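Local atomic coordinates of microbial serine proteinases; subtilisin (Bacillus subtilis, PDB entry 2GKO), a protein that probably hydrolyses peptide bonds in proteins as a psychrophilic, calcium-loaded serine endopeptidase of the subtilase family. Residues Thr20-Val32 and His254-Ser266. Numbering follows the deposited sequence.
Sequences TSTSGGAGINIAV and HAAGLAAKIWAQS. With CA (calcium ion), chain B.
A single water is gripped by three groups where loop and helix meet: it accepts from Gly25 N and, at 2.9 Å, from Gln265 NE2, while donating to Lys261 O, a carbonyl near the helix end. Beside it Lys261 NZ gives a 2.8 Å hydrogen bond to Ser23 O, coming from above the carbonyl plane rather than within it. The long side chain suits this task: CG lies anti to the backbone N (chi1 -170°), the chain runs extended, and a bend at chi4 turns the ammonium to Ser23, with a weak second bond to Tyr14 OH. With an alanine here, Ser23 O is likely to lose its charged mate and the loop before strand 29-34 to be tied less firmly to the helix. Gly24 and Gly25 have positive phi, where a CB would jam against the preceding carbonyl O; at Gly24 it would also crowd Lys261 NZ. Gly25 CA lies 3.6 Å from Ala260 O. A type II turn from Gly25 then leads to Ile28, whose CG2 rests on Ala260 CB while CD1 meets Trp263 CB at 3.7 Å. Ile30 CD1 reaches the same Ala260 methyl, small enough to serve both isoleucines. Asn29 points away and binds calcium through OD1, with Glu49 and Asp97. The strand runs nearly antiparallel to the helix (161°), which packs its alanine-rich side on the central parallel sheet, as in the three-layer alpha/beta/alpha fold of subtilisins.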
ATOM      1  N   THR A  20      -6.783 -20.586  -0.800  1.00 18.65           N
ATOM      2  CA  THR A  20      -8.009 -20.366  -1.571  1.00 19.50           C
ATOM      3  C   THR A  20      -8.799 -19.141  -1.122  1.00 18.49           C
ATOM      4  O   THR A  20      -9.694 -18.711  -1.833  1.00 19.35           O
ATOM      5  CB  THR A  20      -8.924 -21.598  -1.469  1.00 19.97           C
ATOM      6  OG1 THR A  20      -9.064 -21.969  -0.092  1.00 23.37           O
ATOM      7  CG2 THR A  20      -8.256 -22.793  -2.112  1.00 22.16           C
ATOM      8  N   SER A  21      -8.487 -18.625   0.061  1.00 17.52           N
ATOM      9  CA  SER A  21      -9.131 -17.410   0.565  1.00 17.12           C
ATOM     10  C   SER A  21      -8.282 -16.776   1.652  1.00 16.07           C
ATOM     11  O   SER A  21      -7.367 -17.396   2.206  1.00 17.06           O
ATOM     12  CB  SER A  21     -10.544 -17.707   1.097  1.00 17.18           C
ATOM     13  OG  SER A  21     -10.490 -18.465   2.292  1.00 19.33           O
ATOM     14  N   THR A  22      -8.590 -15.516   1.961  1.00 15.58           N
ATOM     15  CA  THR A  22      -7.854 -14.778   2.965  1.00 14.18           C
ATOM     16  C   THR A  22      -8.776 -14.418   4.122  1.00 14.21           C
ATOM     17  O   THR A  22      -9.975 -14.731   4.111  1.00 14.28           O
ATOM     18  CB  THR A  22      -7.243 -13.491   2.350  1.00 13.97           C
ATOM     19  OG1 THR A  22      -8.279 -12.753   1.691  1.00 12.58           O
ATOM     20  CG2 THR A  22      -6.232 -13.845   1.241  1.00 13.60           C
ATOM     21  N   SER A  23      -8.196 -13.750   5.115  1.00 14.14           N
ATOM     22  CA  SER A  23      -8.911 -13.372   6.318  1.00 14.32           C
ATOM     23  C   SER A  23      -8.256 -12.200   7.024  1.00 14.65           C
ATOM     24  O   SER A  23      -7.080 -11.877   6.794  1.00 13.44           O
ATOM     25  CB  SER A  23      -8.967 -14.568   7.291  1.00 14.39           C
ATOM     26  OG  SER A  23      -7.675 -14.872   7.795  1.00 15.69           O
ATOM     27  N   GLY A  24      -9.024 -11.571   7.911  1.00 14.31           N
ATOM     28  CA  GLY A  24      -8.464 -10.641   8.866  1.00 14.17           C
ATOM     29  C   GLY A  24      -8.592  -9.173   8.471  1.00 13.44           C
ATOM     30  O   GLY A  24      -9.031  -8.848   7.374  1.00 13.62           O
ATOM     31  N   GLY A  25      -8.221  -8.306   9.398  1.00 14.09           N
ATOM     32  CA  GLY A  25      -8.293  -6.866   9.209  1.00 13.75           C
ATOM     33  C   GLY A  25      -9.497  -6.202   9.845  1.00 14.31           C
ATOM     34  O   GLY A  25      -9.684  -5.000   9.688  1.00 14.31           O
ATOM     35  N   ALA A  26     -10.325  -6.973  10.559  1.00 14.85           N
ATOM     36  CA  ALA A  26     -11.563  -6.439  11.109  1.00 15.30           C
ATOM     37  C   ALA A  26     -11.323  -5.203  11.960  1.00 15.27           C
ATOM     38  O   ALA A  26     -10.445  -5.176  12.812  1.00 15.45           O
ATOM     39  CB  ALA A  26     -12.294  -7.500  11.918  1.00 16.01           C
ATOM     40  N   GLY A  27     -12.118  -4.173  11.712  1.00 14.95           N
ATOM     41  CA  GLY A  27     -12.058  -2.953  12.489  1.00 14.71           C
ATOM     42  C   GLY A  27     -11.050  -1.925  12.025  1.00 13.44           C
ATOM     43  O   GLY A  27     -11.149  -0.779  12.441  1.00 12.99           O
ATOM     44  N   ILE A  28     -10.119  -2.316  11.153  1.00 12.61           N
ATOM     45  CA  ILE A  28      -9.081  -1.406  10.711  1.00 12.18           C
ATOM     46  C   ILE A  28      -9.493  -0.797   9.406  1.00 11.58           C
ATOM     47  O   ILE A  28     -10.001  -1.483   8.521  1.00 12.44           O
ATOM     48  CB  ILE A  28      -7.735  -2.125  10.561  1.00 12.16           C
ATOM     49  CG1 ILE A  28      -7.386  -2.906  11.839  1.00 14.01           C
ATOM     50  CG2 ILE A  28      -6.645  -1.114  10.209  1.00 13.23           C
ATOM     51  CD1 ILE A  28      -7.289  -2.078  13.089  1.00 14.68           C
ATOM     52  N   ASN A  29      -9.254   0.508   9.266  1.00 10.19           N
ATOM     53  CA  ASN A  29      -9.651   1.245   8.061  1.00  9.92           C
ATOM     54  C   ASN A  29      -8.445   1.461   7.177  1.00 10.37           C
ATOM     55  O   ASN A  29      -7.411   1.916   7.654  1.00 10.63           O
ATOM     56  CB  ASN A  29     -10.246   2.600   8.453  1.00 10.58           C
ATOM     57  CG  ASN A  29     -11.311   2.465   9.509  1.00 10.53           C
ATOM     58  OD1 ASN A  29     -12.431   2.029   9.202  1.00 10.41           O
ATOM     59  ND2 ASN A  29     -10.956   2.746  10.768  1.00 10.21           N
ATOM     60  N   ILE A  30      -8.540   1.040   5.921  1.00  9.57           N
ATOM     61  CA  ILE A  30      -7.522   1.321   4.928  1.00  9.38           C
ATOM     62  C   ILE A  30      -8.034   2.441   4.035  1.00  9.07           C
ATOM     63  O   ILE A  30      -9.013   2.296   3.295  1.00  8.76           O
ATOM     64  CB  ILE A  30      -7.135   0.057   4.104  1.00  9.75           C
ATOM     65  CG1 ILE A  30      -6.659  -1.071   5.031  1.00 10.37           C
ATOM     66  CG2 ILE A  30      -6.033   0.405   3.114  1.00 11.33           C
ATOM     67  CD1 ILE A  30      -6.333  -2.374   4.315  1.00 10.63           C
ATOM     68  N   ALA A  31      -7.352   3.582   4.117  1.00  8.66           N
ATOM     69  CA  ALA A  31      -7.649   4.727   3.313  1.00  8.91           C
ATOM     70  C   ALA A  31      -6.792   4.706   2.056  1.00  8.63           C
ATOM     71  O   ALA A  31      -5.587   4.954   2.101  1.00  8.38           O
ATOM     72  CB  ALA A  31      -7.436   6.025   4.121  1.00  9.14           C
ATOM     73  N   VAL A  32      -7.430   4.396   0.950  1.00  7.96           N
ATOM     74  CA  VAL A  32      -6.772   4.320  -0.325  1.00  8.76           C
ATOM     75  C   VAL A  32      -6.918   5.668  -0.987  1.00  8.53           C
ATOM     76  O   VAL A  32      -8.005   6.057  -1.454  1.00  9.52           O
ATOM     77  CB  VAL A  32      -7.366   3.183  -1.183  1.00  8.96           C
ATOM     78  CG1 VAL A  32      -6.742   3.190  -2.547  1.00  9.48           C
ATOM     79  CG2 VAL A  32      -7.146   1.822  -0.482  1.00 10.33           C
ATOM     80  N   HIS A 254      -0.395  -4.445  -0.772  1.00  9.31           N
ATOM     81  CA  HIS A 254      -0.093  -5.708  -0.102  1.00  9.19           C
ATOM     82  C   HIS A 254       0.397  -5.458   1.326  1.00  9.21           C
ATOM     83  O   HIS A 254      -0.072  -6.073   2.280  1.00  9.18           O
ATOM     84  CB  HIS A 254       0.956  -6.478  -0.873  1.00  9.51           C
ATOM     85  CG  HIS A 254       0.428  -7.187  -2.074  1.00  9.82           C
ATOM     86  ND1 HIS A 254       0.381  -6.603  -3.322  1.00  8.31           N
ATOM     87  CD2 HIS A 254      -0.039  -8.452  -2.238  1.00 10.20           C
ATOM     88  CE1 HIS A 254      -0.075  -7.478  -4.199  1.00  9.63           C
ATOM     89  NE2 HIS A 254      -0.366  -8.600  -3.558  1.00  9.55           N
ATOM     90  N   ALA A 255       1.321  -4.521   1.475  1.00  9.22           N
ATOM     91  CA  ALA A 255       1.794  -4.109   2.783  1.00  9.56           C
ATOM     92  C   ALA A 255       0.724  -3.429   3.619  1.00  9.34           C
ATOM     93  O   ALA A 255       0.657  -3.650   4.809  1.00 11.22           O
ATOM     94  CB  ALA A 255       2.972  -3.196   2.637  1.00  9.83           C
ATOM     95  N   ALA A 256      -0.113  -2.587   3.016  1.00 10.20           N
ATOM     96  CA  ALA A 256      -1.144  -1.871   3.790  1.00 10.09           C
ATOM     97  C   ALA A 256      -2.157  -2.878   4.327  1.00 11.09           C
ATOM     98  O   ALA A 256      -2.602  -2.772   5.465  1.00 10.66           O
ATOM     99  CB  ALA A 256      -1.848  -0.840   2.931  1.00 10.03           C
ATOM    100  N   GLY A 257      -2.525  -3.837   3.497  1.00 10.58           N
ATOM    101  CA  GLY A 257      -3.382  -4.948   3.887  1.00 10.95           C
ATOM    102  C   GLY A 257      -2.775  -5.784   5.002  1.00 11.14           C
ATOM    103  O   GLY A 257      -3.443  -6.109   6.007  1.00 10.77           O
ATOM    104  N   LEU A 258      -1.491  -6.107   4.876  1.00 10.38           N
ATOM    105  CA  LEU A 258      -0.811  -6.837   5.938  1.00 11.52           C
ATOM    106  C   LEU A 258      -0.815  -6.049   7.233  1.00 12.20           C
ATOM    107  O   LEU A 258      -1.075  -6.613   8.306  1.00 11.96           O
ATOM    108  CB  LEU A 258       0.609  -7.201   5.551  1.00 11.46           C
ATOM    109  CG  LEU A 258       1.338  -8.070   6.581  1.00 13.10           C
ATOM    110  CD1 LEU A 258       0.543  -9.381   6.813  1.00 13.26           C
ATOM    111  CD2 LEU A 258       2.778  -8.336   6.146  1.00 15.36           C
ATOM    112  N   ALA A 259      -0.539  -4.741   7.152  1.00 11.96           N
ATOM    113  CA  ALA A 259      -0.558  -3.877   8.324  1.00 12.34           C
ATOM    114  C   ALA A 259      -1.915  -3.930   9.009  1.00 12.53           C
ATOM    115  O   ALA A 259      -1.993  -4.013  10.238  1.00 13.64           O
ATOM    116  CB  ALA A 259      -0.215  -2.432   7.934  1.00 12.48           C
ATOM    117  N   ALA A 260      -2.988  -3.903   8.227  1.00 11.97           N
ATOM    118  CA  ALA A 260      -4.349  -3.952   8.773  1.00 12.20           C
ATOM    119  C   ALA A 260      -4.658  -5.293   9.430  1.00 12.31           C
ATOM    120  O   ALA A 260      -5.280  -5.341  10.488  1.00 12.41           O
ATOM    121  CB  ALA A 260      -5.358  -3.653   7.695  1.00 11.93           C
ATOM    122  N   LYS A 261      -4.210  -6.366   8.800  1.00 13.19           N
ATOM    123  CA  LYS A 261      -4.351  -7.718   9.332  1.00 13.63           C
ATOM    124  C   LYS A 261      -3.627  -7.831  10.681  1.00 14.42           C
ATOM    125  O   LYS A 261      -4.158  -8.432  11.645  1.00 15.91           O
ATOM    126  CB  LYS A 261      -3.771  -8.713   8.317  1.00 13.56           C
ATOM    127  CG  LYS A 261      -4.042 -10.169   8.606  1.00 14.51           C
ATOM    128  CD  LYS A 261      -3.604 -11.049   7.443  1.00 15.17           C
ATOM    129  CE  LYS A 261      -3.596 -12.533   7.833  1.00 16.13           C
ATOM    130  NZ  LYS A 261      -4.950 -13.072   8.082  1.00 15.44           N
ATOM    131  N   ILE A 262      -2.420  -7.267  10.758  1.00 13.74           N
ATOM    132  CA  ILE A 262      -1.662  -7.244  11.998  1.00 14.39           C
ATOM    133  C   ILE A 262      -2.390  -6.401  13.047  1.00 14.64           C
ATOM    134  O   ILE A 262      -2.601  -6.836  14.183  1.00 14.65           O
ATOM    135  CB  ILE A 262      -0.235  -6.691  11.740  1.00 14.07           C
ATOM    136  CG1 ILE A 262       0.570  -7.685  10.910  1.00 14.62           C
ATOM    137  CG2 ILE A 262       0.502  -6.384  13.040  1.00 15.31           C
ATOM    138  CD1 ILE A 262       1.845  -7.095  10.331  1.00 14.78           C
ATOM    139  N   TRP A 263      -2.812  -5.199  12.656  1.00 14.38           N
ATOM    140  CA  TRP A 263      -3.396  -4.247  13.589  1.00 14.94           C
ATOM    141  C   TRP A 263      -4.674  -4.787  14.221  1.00 15.20           C
ATOM    142  O   TRP A 263      -4.925  -4.542  15.398  1.00 16.02           O
ATOM    143  CB  TRP A 263      -3.672  -2.893  12.905  1.00 14.79           C
ATOM    144  CG  TRP A 263      -3.470  -1.696  13.782  1.00 14.80           C
ATOM    145  CD1 TRP A 263      -3.427  -1.657  15.160  1.00 14.65           C
ATOM    146  CD2 TRP A 263      -3.250  -0.350  13.345  1.00 13.77           C
ATOM    147  NE1 TRP A 263      -3.174  -0.381  15.586  1.00 15.18           N
ATOM    148  CE2 TRP A 263      -3.055   0.445  14.490  1.00 14.38           C
ATOM    149  CE3 TRP A 263      -3.165   0.260  12.089  1.00 12.69           C
ATOM    150  CZ2 TRP A 263      -2.810   1.815  14.413  1.00 15.66           C
ATOM    151  CZ3 TRP A 263      -2.916   1.605  12.014  1.00 14.71           C
ATOM    152  CH2 TRP A 263      -2.753   2.372  13.162  1.00 14.26           C
ATOM    153  N   ALA A 264      -5.464  -5.520  13.438  1.00 15.85           N
ATOM    154  CA  ALA A 264      -6.766  -6.022  13.869  1.00 16.76           C
ATOM    155  C   ALA A 264      -6.613  -7.015  15.013  1.00 17.68           C
ATOM    156  O   ALA A 264      -7.515  -7.169  15.840  1.00 18.05           O
ATOM    157  CB  ALA A 264      -7.477  -6.661  12.717  1.00 16.72           C
ATOM    158  N   GLN A 265      -5.460  -7.671  15.080  1.00 18.99           N
ATOM    159  CA  GLN A 265      -5.172  -8.613  16.169  1.00 20.58           C
ATOM    160  C   GLN A 265      -4.581  -7.938  17.418  1.00 21.45           C
ATOM    161  O   GLN A 265      -4.528  -8.552  18.496  1.00 22.83           O
ATOM    162  CB  GLN A 265      -4.252  -9.708  15.651  1.00 20.43           C
ATOM    163  CG  GLN A 265      -4.887 -10.586  14.579  1.00 22.76           C
ATOM    164  CD  GLN A 265      -6.335 -10.953  14.902  1.00 25.53           C
ATOM    165  OE1 GLN A 265      -6.593 -11.585  15.931  1.00 26.40           O
ATOM    166  NE2 GLN A 265      -7.278 -10.538  14.048  1.00 23.70           N
ATOM    167  N   SER A 266      -4.142  -6.688  17.277  1.00 22.11           N
ATOM    168  CA  SER A 266      -3.724  -5.846  18.399  1.00 22.56           C
ATOM    169  C   SER A 266      -4.302  -4.445  18.287  1.00 22.94           C
ATOM    170  O   SER A 266      -3.549  -3.477  18.123  1.00 22.63           O
ATOM    171  CB  SER A 266      -2.204  -5.752  18.452  1.00 22.99           C
ATOM    172  OG  SER A 266      -1.621  -7.032  18.411  1.00 24.24           O
TER
HETATM  173 CA    CA B 610     -14.325   1.488  10.140  1.00  9.95          CA
HETATM  174  O   HOH W   1      -6.547  -9.738  11.361  1.00 12.68           O
HETATM  175  O   HOH W   2     -10.184  -6.593  15.505  1.00 42.29           O
HETATM  176  O   HOH W   3     -13.338   0.838  11.959  1.00 14.55           O
HETATM  177  O   HOH W   4     -16.267   1.172  11.320  1.00 17.32           O
HETATM  178  O   HOH W   5     -14.347   3.598  11.115  1.00 16.08           O